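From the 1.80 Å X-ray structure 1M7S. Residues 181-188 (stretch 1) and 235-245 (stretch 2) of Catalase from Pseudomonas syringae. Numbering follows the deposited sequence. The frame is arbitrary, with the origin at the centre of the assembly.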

ATOM      1  N   THR A 181     -16.830 -25.695 -19.985  1.00 10.55           N
ATOM      2  CA  THR A 181     -15.449 -26.164 -20.090  1.00 11.99           C
ATOM      3  C   THR A 181     -14.960 -26.196 -21.542  1.00 10.99           C
ATOM      4  O   THR A 181     -14.945 -27.235 -22.226  1.00 11.31           O
ATOM      5  CB  THR A 181     -15.325 -27.588 -19.511  1.00 13.56           C
ATOM      6  OG1 THR A 181     -16.351 -28.416 -20.129  1.00 13.97           O
ATOM      7  CG2 THR A 181     -15.559 -27.695 -18.014  1.00 14.89           C
ATOM      8  N   PRO A 182     -14.505 -25.073 -22.045  1.00 10.44           N
ATOM      9  CA  PRO A 182     -13.988 -24.892 -23.402  1.00  9.48           C
ATOM     10  C   PRO A 182     -12.706 -25.669 -23.674  1.00 10.94           C
ATOM     11  O   PRO A 182     -11.853 -25.832 -22.778  1.00  9.59           O
ATOM     12  CB  PRO A 182     -13.687 -23.381 -23.588  1.00  9.37           C
ATOM     13  CG  PRO A 182     -14.502 -22.784 -22.448  1.00 11.48           C
ATOM     14  CD  PRO A 182     -14.473 -23.787 -21.316  1.00  9.95           C
ATOM     15  N   ALA A 183     -12.491 -26.043 -24.931  1.00 10.30           N
ATOM     16  CA  ALA A 183     -11.226 -26.724 -25.296  1.00 11.58           C
ATOM     17  C   ALA A 183     -10.115 -25.697 -25.531  1.00 10.72           C
ATOM     18  O   ALA A 183      -8.911 -26.052 -25.423  1.00 12.66           O
ATOM     19  CB  ALA A 183     -11.418 -27.562 -26.542  1.00 11.63           C
ATOM     20  N   GLY A 184     -10.486 -24.450 -25.797  1.00  8.18           N
ATOM     21  CA  GLY A 184      -9.467 -23.416 -25.979  1.00  7.81           C
ATOM     22  C   GLY A 184     -10.161 -22.054 -26.047  1.00  6.19           C
ATOM     23  O   GLY A 184     -11.286 -21.966 -26.559  1.00  8.92           O
ATOM     24  N   TYR A 185      -9.451 -21.012 -25.742  1.00  4.77           N
ATOM     25  CA  TYR A 185     -10.000 -19.644 -25.857  1.00  8.08           C
ATOM     26  C   TYR A 185     -10.250 -19.301 -27.338  1.00  9.15           C
ATOM     27  O   TYR A 185     -11.179 -18.544 -27.663  1.00  7.76           O
ATOM     28  CB  TYR A 185      -9.050 -18.614 -25.282  1.00  7.96           C
ATOM     29  CG  TYR A 185      -8.913 -18.645 -23.768  1.00  7.66           C
ATOM     30  CD1 TYR A 185     -10.052 -18.589 -22.967  1.00  7.19           C
ATOM     31  CD2 TYR A 185      -7.638 -18.619 -23.221  1.00  8.90           C
ATOM     32  CE1 TYR A 185      -9.925 -18.564 -21.588  1.00  9.17           C
ATOM     33  CE2 TYR A 185      -7.497 -18.563 -21.832  1.00  9.73           C
ATOM     34  CZ  TYR A 185      -8.632 -18.548 -21.060  1.00 10.06           C
ATOM     35  OH  TYR A 185      -8.479 -18.530 -19.681  1.00 11.97           O
ATOM     36  N   ARG A 186      -9.486 -19.962 -28.211  1.00  9.52           N
ATOM     37  CA  ARG A 186      -9.664 -19.788 -29.647  1.00 11.98           C
ATOM     38  C   ARG A 186     -10.970 -20.422 -30.130  1.00 12.27           C
ATOM     39  O   ARG A 186     -11.422 -20.076 -31.217  1.00 14.54           O
ATOM     40  CB  ARG A 186      -8.546 -20.546 -30.443  1.00  9.54           C
ATOM     41  CG  ARG A 186      -7.157 -20.014 -30.118  1.00 11.38           C
ATOM     42  CD  ARG A 186      -6.126 -20.671 -31.093  1.00 11.10           C
ATOM     43  NE  ARG A 186      -5.984 -22.085 -30.744  1.00 10.57           N
ATOM     44  CZ  ARG A 186      -5.670 -23.019 -31.625  1.00 13.76           C
ATOM     45  NH1 ARG A 186      -5.518 -22.619 -32.901  1.00 16.09           N
ATOM     46  NH2 ARG A 186      -5.511 -24.290 -31.271  1.00 12.97           N
ATOM     47  N   PHE A 187     -11.575 -21.318 -29.398  1.00 10.05           N
ATOM     48  CA  PHE A 187     -12.771 -22.045 -29.731  1.00 10.33           C
ATOM     49  C   PHE A 187     -13.976 -21.622 -28.887  1.00 10.82           C
ATOM     50  O   PHE A 187     -14.786 -22.464 -28.542  1.00 12.31           O
ATOM     51  CB  PHE A 187     -12.507 -23.563 -29.609  1.00 11.98           C
ATOM     52  CG  PHE A 187     -11.289 -23.942 -30.421  1.00 13.32           C
ATOM     53  CD1 PHE A 187     -10.118 -24.300 -29.765  1.00 14.90           C
ATOM     54  CD2 PHE A 187     -11.303 -23.916 -31.798  1.00 14.80           C
ATOM     55  CE1 PHE A 187      -8.974 -24.643 -30.461  1.00 15.51           C
ATOM     56  CE2 PHE A 187     -10.157 -24.245 -32.523  1.00 15.03           C
ATOM     57  CZ  PHE A 187      -8.989 -24.602 -31.866  1.00 15.96           C
ATOM     58  N   MET A 188     -14.048 -20.343 -28.595  1.00  9.98           N
ATOM     59  CA  MET A 188     -15.195 -19.797 -27.893  1.00 10.72           C
ATOM     60  C   MET A 188     -15.585 -18.462 -28.544  1.00  8.65           C
ATOM     61  O   MET A 188     -14.713 -17.723 -29.013  1.00  6.81           O
ATOM     62  CB  MET A 188     -15.013 -19.532 -26.402  1.00 10.25           C
ATOM     63  CG  MET A 188     -14.086 -18.437 -25.943  1.00 12.58           C
ATOM     64  SD  MET A 188     -13.815 -18.549 -24.130  1.00  8.37           S
ATOM     65  CE  MET A 188     -13.260 -16.838 -23.948  1.00  9.19           C
ATOM     66  N   SER A 235      -2.881 -26.008 -17.388  1.00  8.74           N
ATOM     67  CA  SER A 235      -2.857 -24.718 -18.106  1.00  9.63           C
ATOM     68  C   SER A 235      -3.189 -24.982 -19.584  1.00  9.51           C
ATOM     69  O   SER A 235      -2.572 -24.371 -20.454  1.00 10.41           O
ATOM     70  CB  SER A 235      -1.490 -24.034 -18.066  1.00 12.78           C
ATOM     71  OG  SER A 235      -1.113 -23.643 -16.740  1.00 15.38           O
ATOM     72  N   HIS A 236      -4.284 -25.712 -19.801  1.00  8.13           N
ATOM     73  CA  HIS A 236      -4.589 -26.115 -21.188  1.00 10.40           C
ATOM     74  C   HIS A 236      -5.027 -24.944 -22.067  1.00 10.26           C
ATOM     75  O   HIS A 236      -4.617 -24.921 -23.255  1.00  9.68           O
ATOM     76  CB  HIS A 236      -5.551 -27.265 -21.266  1.00  8.18           C
ATOM     77  CG  HIS A 236      -7.005 -26.976 -21.240  1.00 10.19           C
ATOM     78  ND1 HIS A 236      -7.643 -26.551 -20.087  1.00 10.66           N
ATOM     79  CD2 HIS A 236      -7.954 -26.995 -22.198  1.00  8.77           C
ATOM     80  CE1 HIS A 236      -8.927 -26.343 -20.317  1.00  9.22           C
ATOM     81  NE2 HIS A 236      -9.135 -26.610 -21.598  1.00 10.36           N
ATOM     82  N   LEU A 237      -5.697 -23.973 -21.493  1.00  8.60           N
ATOM     83  CA  LEU A 237      -6.133 -22.843 -22.320  1.00  8.74           C
ATOM     84  C   LEU A 237      -4.940 -21.950 -22.615  1.00  7.17           C
ATOM     85  O   LEU A 237      -4.845 -21.491 -23.756  1.00 10.18           O
ATOM     86  CB  LEU A 237      -7.221 -22.037 -21.594  1.00  7.27           C
ATOM     87  CG  LEU A 237      -8.465 -22.900 -21.250  1.00  7.06           C
ATOM     88  CD1 LEU A 237      -9.439 -22.052 -20.394  1.00  4.82           C
ATOM     89  CD2 LEU A 237      -9.207 -23.393 -22.472  1.00  7.20           C
ATOM     90  N   THR A 238      -4.054 -21.712 -21.642  1.00  7.59           N
ATOM     91  CA  THR A 238      -2.890 -20.851 -21.950  1.00  8.28           C
ATOM     92  C   THR A 238      -1.994 -21.521 -22.997  1.00 12.85           C
ATOM     93  O   THR A 238      -1.455 -20.899 -23.954  1.00 11.75           O
ATOM     94  CB  THR A 238      -2.080 -20.533 -20.678  1.00  9.58           C
ATOM     95  OG1 THR A 238      -2.873 -19.712 -19.786  1.00 11.52           O
ATOM     96  CG2 THR A 238      -0.823 -19.738 -21.008  1.00  8.85           C
ATOM     97  N   ASN A 239      -1.752 -22.807 -22.785  1.00 10.89           N
ATOM     98  CA  ASN A 239      -0.885 -23.554 -23.703  1.00 14.41           C
ATOM     99  C   ASN A 239      -1.420 -23.540 -25.131  1.00 15.45           C
ATOM    100  O   ASN A 239      -0.643 -23.378 -26.085  1.00 15.63           O
ATOM    101  CB  ASN A 239      -0.801 -25.018 -23.239  1.00 16.12           C
ATOM    102  CG  ASN A 239       0.452 -25.221 -22.396  1.00 19.06           C
ATOM    103  OD1 ASN A 239       1.536 -24.829 -22.875  1.00 21.31           O
ATOM    104  ND2 ASN A 239       0.242 -25.827 -21.246  1.00 20.60           N
ATOM    105  N   ASP A 240      -2.706 -23.811 -25.292  1.00 12.49           N
ATOM    106  CA  ASP A 240      -3.378 -23.819 -26.587  1.00 13.53           C
ATOM    107  C   ASP A 240      -3.240 -22.478 -27.313  1.00 14.46           C
ATOM    108  O   ASP A 240      -2.978 -22.442 -28.521  1.00 14.47           O
ATOM    109  CB  ASP A 240      -4.867 -24.120 -26.417  1.00 14.56           C
ATOM    110  CG  ASP A 240      -5.647 -23.976 -27.733  1.00 16.70           C
ATOM    111  OD1 ASP A 240      -6.331 -22.935 -27.906  1.00 16.81           O
ATOM    112  OD2 ASP A 240      -5.557 -24.902 -28.552  1.00 17.50           O
ATOM    113  N   LEU A 241      -3.417 -21.374 -26.597  1.00 11.05           N
ATOM    114  CA  LEU A 241      -3.376 -20.052 -27.206  1.00 12.47           C
ATOM    115  C   LEU A 241      -1.968 -19.611 -27.514  1.00 11.96           C
ATOM    116  O   LEU A 241      -1.705 -19.171 -28.650  1.00 12.29           O
ATOM    117  CB  LEU A 241      -4.106 -19.012 -26.356  1.00 10.21           C
ATOM    118  CG  LEU A 241      -4.117 -17.570 -26.873  1.00  9.46           C
ATOM    119  CD1 LEU A 241      -4.790 -17.557 -28.263  1.00 10.54           C
ATOM    120  CD2 LEU A 241      -4.867 -16.670 -25.896  1.00 11.10           C
ATOM    121  N   VAL A 242      -1.054 -19.687 -26.532  1.00 10.91           N
ATOM    122  CA  VAL A 242       0.319 -19.254 -26.734  1.00 11.86           C
ATOM    123  C   VAL A 242       0.968 -20.125 -27.819  1.00 12.51           C
ATOM    124  O   VAL A 242       1.587 -19.581 -28.742  1.00 13.21           O
ATOM    125  CB  VAL A 242       1.092 -19.273 -25.410  1.00 11.93           C
ATOM    126  CG1 VAL A 242       2.589 -19.050 -25.640  1.00 14.14           C
ATOM    127  CG2 VAL A 242       0.421 -18.305 -24.427  1.00 13.47           C
ATOM    128  N   GLY A 243       0.679 -21.404 -27.796  1.00 11.47           N
ATOM    129  CA  GLY A 243       1.088 -22.392 -28.765  1.00 13.35           C
ATOM    130  C   GLY A 243       0.690 -22.039 -30.193  1.00 14.67           C
ATOM    131  O   GLY A 243       1.557 -22.057 -31.094  1.00 15.42           O
ATOM    132  N   ALA A 244      -0.598 -21.744 -30.393  1.00 14.45           N
ATOM    133  CA  ALA A 244      -1.118 -21.399 -31.715  1.00 14.43           C
ATOM    134  C   ALA A 244      -0.429 -20.175 -32.258  1.00 14.60           C
ATOM    135  O   ALA A 244      -0.024 -20.153 -33.427  1.00 14.77           O
ATOM    136  CB  ALA A 244      -2.621 -21.164 -31.612  1.00 15.66           C
ATOM    137  N   ILE A 245      -0.251 -19.134 -31.412  1.00 13.60           N
ATOM    138  CA  ILE A 245       0.385 -17.928 -31.870  1.00 14.10           C
ATOM    139  C   ILE A 245       1.841 -18.218 -32.225  1.00 17.65           C
ATOM    140  O   ILE A 245       2.254 -17.788 -33.311  1.00 16.79           O
ATOM    141  CB  ILE A 245       0.257 -16.776 -30.882  1.00 13.08           C
ATOM    142  CG1 ILE A 245      -1.253 -16.432 -30.818  1.00 12.19           C
ATOM    143  CG2 ILE A 245       1.122 -15.600 -31.300  1.00 12.40           C
ATOM    144  CD1 ILE A 245      -1.566 -15.395 -29.745  1.00 13.66           C
TER
HETATM  145  O   HOH W   1      -6.737 -21.174 -25.789  1.00 11.60           O

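This is a mixed contact in which an irregular loop lies along the first turns of a helix, held by a bidentate salt bridge at one end, a single histidine-to-carbonyl hydrogen bond at the other, and apolar packing plus one bridging water between them. The helix runs from 236 onward, and the nearest CA pairs are Gly184 CA and Leu237 CA, 5.0 Å apart, and Arg186 CA and Leu241 CA, 6.8 Å apart, so the two stretches advance in broadly the same sense. Together the two stretches bury 538 Å².

The salt bridge has the most nearly linear of the direct hydrogen bonds across the contact. Arg186 NE donates to Asp240 OD1 at 3.0 Å with an N-H...O angle of 177°, and Arg186 NH2 donates to Asp240 OD2 at 2.8 Å with an angle of 170°. Two nearly linear bonds to two different oxygens mean that the carboxylate meets the guanidinium edge-on, near its plane. That leaves the guanidinium faces free for packing, and Ala244, one helical turn beyond Asp240, lies over one of them, its CB 3.5 Å from Arg186 NH1. Lower on the same side chain, Arg186 CG rests 3.9 Å from Leu241 CD1.

At the start of the helix, His236 NE2 donates to Pro182 O at 3.1 Å and 163°. The acceptor lies near the plane of the imidazole, as expected for a ring N-H. Although the CA-to-CB bond of His236 points sideways, the end of its side chain comes nearer to the loop and makes this bond possible.

Leu237, whose CA-to-CB bond points toward the loop, has the largest covered area of the contact, 93 Å². Its CB sits over one face of the Tyr185 ring, 3.9 Å from the centroid and 26° off the normal, a CH-pi arrangement; the closest pair, Leu237 CB and Tyr185 CE2, is 3.5 Å apart. Leu237 CD2 reaches Gly184 CA, also at 3.5 Å. Glycine suits this position sterically: an ideal CB on Gly184 would fall 2.5 Å from Asp240 OD1, a clash.

Water 1 accepts from Tyr185 N at 2.7 Å and donates to Leu237 O and Asp240 OD1, each at 2.8 Å. Tyr185 N lies 4.3 Å from Asp240 OD1, too far for a direct hydrogen bond, so the water spans the gap. Asp240 OD1 thus serves both Arg186 NE and the water, tying the salt bridge to the loop backbone. Within the loop, Phe187 N donates to Gly184 O at 2.9 Å, closing a compact turn around Tyr185 and Arg186, both of which direct CB toward the helix.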